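Local coordinates for protein internalin (Listeria monocytogenes serotype 4b, PDB 4FMZ) that probably takes part in adhesion to or invasion of host cells, as some internalins do, through a curved leucine-rich-repeat domain, at residues Leu68-Thr79 / Lys89-Ile100. Numbering follows the deposited sequence.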
# COMPACT_ATOMS: atom_id res chain seq x y z
N LEU A 68 -25.99 -9.36 -3.10
CA LEU A 68 -24.95 -8.51 -2.53
C LEU A 68 -23.74 -8.46 -3.44
O LEU A 68 -23.23 -9.51 -3.85
CB LEU A 68 -24.55 -9.02 -1.13
CG LEU A 68 -23.77 -8.08 -0.23
CD1 LEU A 68 -24.61 -6.86 0.19
CD2 LEU A 68 -23.31 -8.83 1.00
N GLU A 69 -23.31 -7.23 -3.77
CA GLU A 69 -22.17 -6.96 -4.64
C GLU A 69 -21.06 -6.26 -3.87
O GLU A 69 -19.88 -6.43 -4.19
CB GLU A 69 -22.59 -6.06 -5.81
CG GLU A 69 -23.58 -6.66 -6.80
CD GLU A 69 -24.07 -5.67 -7.84
OE1 GLU A 69 -23.40 -4.64 -8.07
OE2 GLU A 69 -25.13 -5.93 -8.45
N TYR A 70 -21.44 -5.44 -2.89
CA TYR A 70 -20.53 -4.63 -2.11
C TYR A 70 -20.77 -4.87 -0.62
O TYR A 70 -21.88 -4.68 -0.13
CB TYR A 70 -20.73 -3.15 -2.50
CG TYR A 70 -19.87 -2.11 -1.82
CD1 TYR A 70 -20.07 -1.79 -0.48
CD2 TYR A 70 -18.98 -1.34 -2.55
CE1 TYR A 70 -19.34 -0.76 0.13
CE2 TYR A 70 -18.25 -0.31 -1.95
CZ TYR A 70 -18.42 -0.04 -0.61
OH TYR A 70 -17.72 0.98 -0.01
N LEU A 71 -19.74 -5.31 0.08
CA LEU A 71 -19.84 -5.61 1.50
C LEU A 71 -18.64 -5.09 2.24
O LEU A 71 -17.51 -5.47 1.93
CB LEU A 71 -19.99 -7.14 1.71
CG LEU A 71 -20.00 -7.61 3.17
CD1 LEU A 71 -21.22 -7.08 3.92
CD2 LEU A 71 -19.93 -9.10 3.24
N ASN A 72 -18.89 -4.21 3.22
CA ASN A 72 -17.85 -3.62 4.05
C ASN A 72 -18.09 -4.01 5.52
O ASN A 72 -18.99 -3.49 6.18
CB ASN A 72 -17.79 -2.10 3.87
CG ASN A 72 -16.79 -1.39 4.74
OD1 ASN A 72 -16.12 -1.98 5.60
ND2 ASN A 72 -16.71 -0.09 4.58
N LEU A 73 -17.24 -4.91 6.03
CA LEU A 73 -17.30 -5.37 7.42
C LEU A 73 -15.97 -5.07 8.13
O LEU A 73 -15.54 -5.82 9.02
CB LEU A 73 -17.65 -6.86 7.49
CG LEU A 73 -19.06 -7.25 7.04
CD1 LEU A 73 -19.18 -8.74 6.94
CD2 LEU A 73 -20.14 -6.71 8.02
N ASN A 74 -15.37 -3.92 7.78
CA ASN A 74 -14.13 -3.40 8.38
C ASN A 74 -14.27 -3.22 9.87
O ASN A 74 -15.33 -2.77 10.32
CB ASN A 74 -13.82 -2.02 7.81
CG ASN A 74 -12.88 -1.98 6.67
OD1 ASN A 74 -11.70 -2.31 6.81
ND2 ASN A 74 -13.36 -1.47 5.55
N GLY A 75 -13.21 -3.51 10.61
CA GLY A 75 -13.15 -3.26 12.05
C GLY A 75 -14.20 -3.91 12.95
O GLY A 75 -14.83 -3.22 13.74
N ASN A 76 -14.36 -5.24 12.87
CA ASN A 76 -15.27 -5.97 13.75
C ASN A 76 -14.47 -7.07 14.48
O ASN A 76 -13.26 -6.90 14.68
CB ASN A 76 -16.47 -6.52 12.97
CG ASN A 76 -17.42 -5.46 12.52
OD1 ASN A 76 -18.11 -4.85 13.33
ND2 ASN A 76 -17.48 -5.19 11.23
N GLN A 77 -15.12 -8.19 14.86
CA GLN A 77 -14.48 -9.31 15.56
C GLN A 77 -14.80 -10.61 14.82
O GLN A 77 -14.93 -11.67 15.44
CB GLN A 77 -14.94 -9.37 17.04
CG GLN A 77 -14.69 -8.09 17.86
CD GLN A 77 -13.24 -7.92 18.24
OE1 GLN A 77 -12.73 -8.60 19.13
NE2 GLN A 77 -12.56 -6.98 17.60
N ILE A 78 -14.92 -10.54 13.49
CA ILE A 78 -15.24 -11.69 12.65
C ILE A 78 -14.06 -12.66 12.58
O ILE A 78 -12.92 -12.23 12.37
CB ILE A 78 -15.71 -11.22 11.24
CG1 ILE A 78 -16.95 -10.29 11.36
CG2 ILE A 78 -16.03 -12.42 10.33
CD1 ILE A 78 -17.10 -9.30 10.22
N THR A 79 -14.34 -13.96 12.78
CA THR A 79 -13.36 -15.04 12.69
C THR A 79 -13.74 -15.98 11.55
O THR A 79 -12.90 -16.28 10.71
CB THR A 79 -13.22 -15.82 14.01
OG1 THR A 79 -14.50 -16.27 14.44
CG2 THR A 79 -12.56 -15.01 15.11
N LYS A 89 -22.00 -13.02 -6.37
CA LYS A 89 -22.13 -11.72 -7.07
C LYS A 89 -21.23 -10.63 -6.43
O LYS A 89 -21.18 -9.50 -6.92
CB LYS A 89 -23.58 -11.25 -7.09
CG LYS A 89 -24.47 -12.01 -8.06
CD LYS A 89 -25.84 -11.33 -8.13
CE LYS A 89 -26.78 -11.94 -9.13
NZ LYS A 89 -27.98 -11.10 -9.31
N LEU A 90 -20.52 -10.97 -5.33
CA LEU A 90 -19.62 -10.03 -4.67
C LEU A 90 -18.48 -9.59 -5.60
O LEU A 90 -17.79 -10.43 -6.20
CB LEU A 90 -19.01 -10.62 -3.37
CG LEU A 90 -19.90 -10.60 -2.14
CD1 LEU A 90 -19.26 -11.41 -1.02
CD2 LEU A 90 -20.21 -9.17 -1.67
N THR A 91 -18.33 -8.26 -5.72
CA THR A 91 -17.28 -7.62 -6.51
C THR A 91 -16.34 -6.85 -5.57
O THR A 91 -15.15 -6.77 -5.85
CB THR A 91 -17.86 -6.70 -7.61
OG1 THR A 91 -18.62 -5.66 -7.00
CG2 THR A 91 -18.69 -7.46 -8.65
N ASN A 92 -16.89 -6.26 -4.48
CA ASN A 92 -16.14 -5.49 -3.49
C ASN A 92 -16.34 -6.07 -2.10
O ASN A 92 -17.47 -6.11 -1.60
CB ASN A 92 -16.56 -4.00 -3.51
CG ASN A 92 -16.43 -3.34 -4.87
OD1 ASN A 92 -17.01 -3.77 -5.87
ND2 ASN A 92 -15.67 -2.27 -4.92
N LEU A 93 -15.25 -6.53 -1.48
CA LEU A 93 -15.31 -7.14 -0.15
C LEU A 93 -14.21 -6.55 0.73
O LEU A 93 -13.02 -6.76 0.46
CB LEU A 93 -15.18 -8.67 -0.28
CG LEU A 93 -15.18 -9.51 0.99
CD1 LEU A 93 -16.43 -9.26 1.85
CD2 LEU A 93 -15.10 -10.98 0.64
N TYR A 94 -14.62 -5.83 1.79
CA TYR A 94 -13.70 -5.16 2.73
C TYR A 94 -13.86 -5.80 4.10
O TYR A 94 -14.84 -5.55 4.78
CB TYR A 94 -14.00 -3.65 2.77
CG TYR A 94 -14.07 -3.05 1.37
CD1 TYR A 94 -12.93 -2.93 0.57
CD2 TYR A 94 -15.29 -2.68 0.82
CE1 TYR A 94 -12.99 -2.41 -0.72
CE2 TYR A 94 -15.37 -2.14 -0.48
CZ TYR A 94 -14.21 -2.01 -1.24
OH TYR A 94 -14.25 -1.49 -2.52
N ILE A 95 -12.94 -6.70 4.45
CA ILE A 95 -13.04 -7.43 5.72
C ILE A 95 -11.74 -7.35 6.50
O ILE A 95 -11.41 -8.28 7.24
CB ILE A 95 -13.53 -8.90 5.55
CG1 ILE A 95 -12.87 -9.60 4.34
CG2 ILE A 95 -15.05 -8.94 5.47
CD1 ILE A 95 -13.21 -11.12 4.18
N GLY A 96 -11.05 -6.22 6.37
CA GLY A 96 -9.83 -5.93 7.11
C GLY A 96 -10.16 -5.59 8.56
O GLY A 96 -11.32 -5.34 8.89
N THR A 97 -9.14 -5.56 9.43
CA THR A 97 -9.20 -5.26 10.88
C THR A 97 -10.26 -6.17 11.58
O THR A 97 -11.14 -5.70 12.31
CB THR A 97 -9.36 -3.75 11.19
OG1 THR A 97 -10.39 -3.17 10.40
CG2 THR A 97 -8.08 -2.96 10.96
N ASN A 98 -10.17 -7.47 11.33
CA ASN A 98 -11.01 -8.49 11.95
C ASN A 98 -10.07 -9.56 12.52
O ASN A 98 -8.88 -9.27 12.70
CB ASN A 98 -12.02 -9.06 10.93
CG ASN A 98 -13.26 -8.22 10.80
OD1 ASN A 98 -14.08 -8.19 11.70
ND2 ASN A 98 -13.41 -7.51 9.70
N LYS A 99 -10.56 -10.76 12.80
CA LYS A 99 -9.73 -11.83 13.35
C LYS A 99 -9.75 -13.04 12.41
O LYS A 99 -9.66 -14.18 12.87
CB LYS A 99 -10.25 -12.22 14.76
CG LYS A 99 -10.04 -11.15 15.82
CD LYS A 99 -10.93 -11.43 17.04
CE LYS A 99 -10.34 -10.90 18.33
NZ LYS A 99 -10.26 -9.42 18.37
N ILE A 100 -9.84 -12.78 11.09
CA ILE A 100 -9.92 -13.82 10.07
C ILE A 100 -8.56 -14.50 9.87
O ILE A 100 -7.54 -13.84 9.72
CB ILE A 100 -10.51 -13.26 8.74
CG1 ILE A 100 -11.98 -12.80 8.92
CG2 ILE A 100 -10.42 -14.28 7.61
CD1 ILE A 100 -12.37 -11.60 8.08
O HOH W 1 -23.80 -12.29 -3.93
O HOH W 2 -10.77 -3.60 4.93
O HOH W 3 -9.45 -2.10 8.11
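Strands 70-72 and 92-94 run parallel, their axes 6° apart and 4.8 Å at closest approach; Glu69 O accepts from both Thr91 N and Asn92 N, and further backbone bonds run from Leu71 N to Asn92 O, Tyr94 N to Leu71 O and Leu73 N to Tyr94 O. On one face Tyr94 turns its edge to the face of Tyr70 (edge-to-face, planes at 66°), CE2 over the rim of that ring, 3.7 Å from Tyr70 CZ. Asn92 ND2 donates a nearly straight bond to Tyr94 OH (2.9 Å), which also bonds Glu114 OE1. On the other face Leu71 and Leu93 lie side by side, CD2 to CD1 3.8 Å. Past the strands the Asn98 side chain adds bonds to the backbone of 68-79. With CG anti to the carbonyl carbon (chi1 -84°), its amide turns back to that segment, where ND2 donates in its own plane to Leu73 O (2.8 Å) and OD1 accepts from Ile78 N (3.1 Å). Asn76 ND2 reaches Leu73 O from the opposite face of that carbonyl and also bonds Val51 O, consistent with the asparagine ladder of leucine-rich repeats. Strands 48-50 and 114-116 flank the pair, Leu71 packing on Leu49 and Leu93 on Leu115, within the solenoid's parallel strand array.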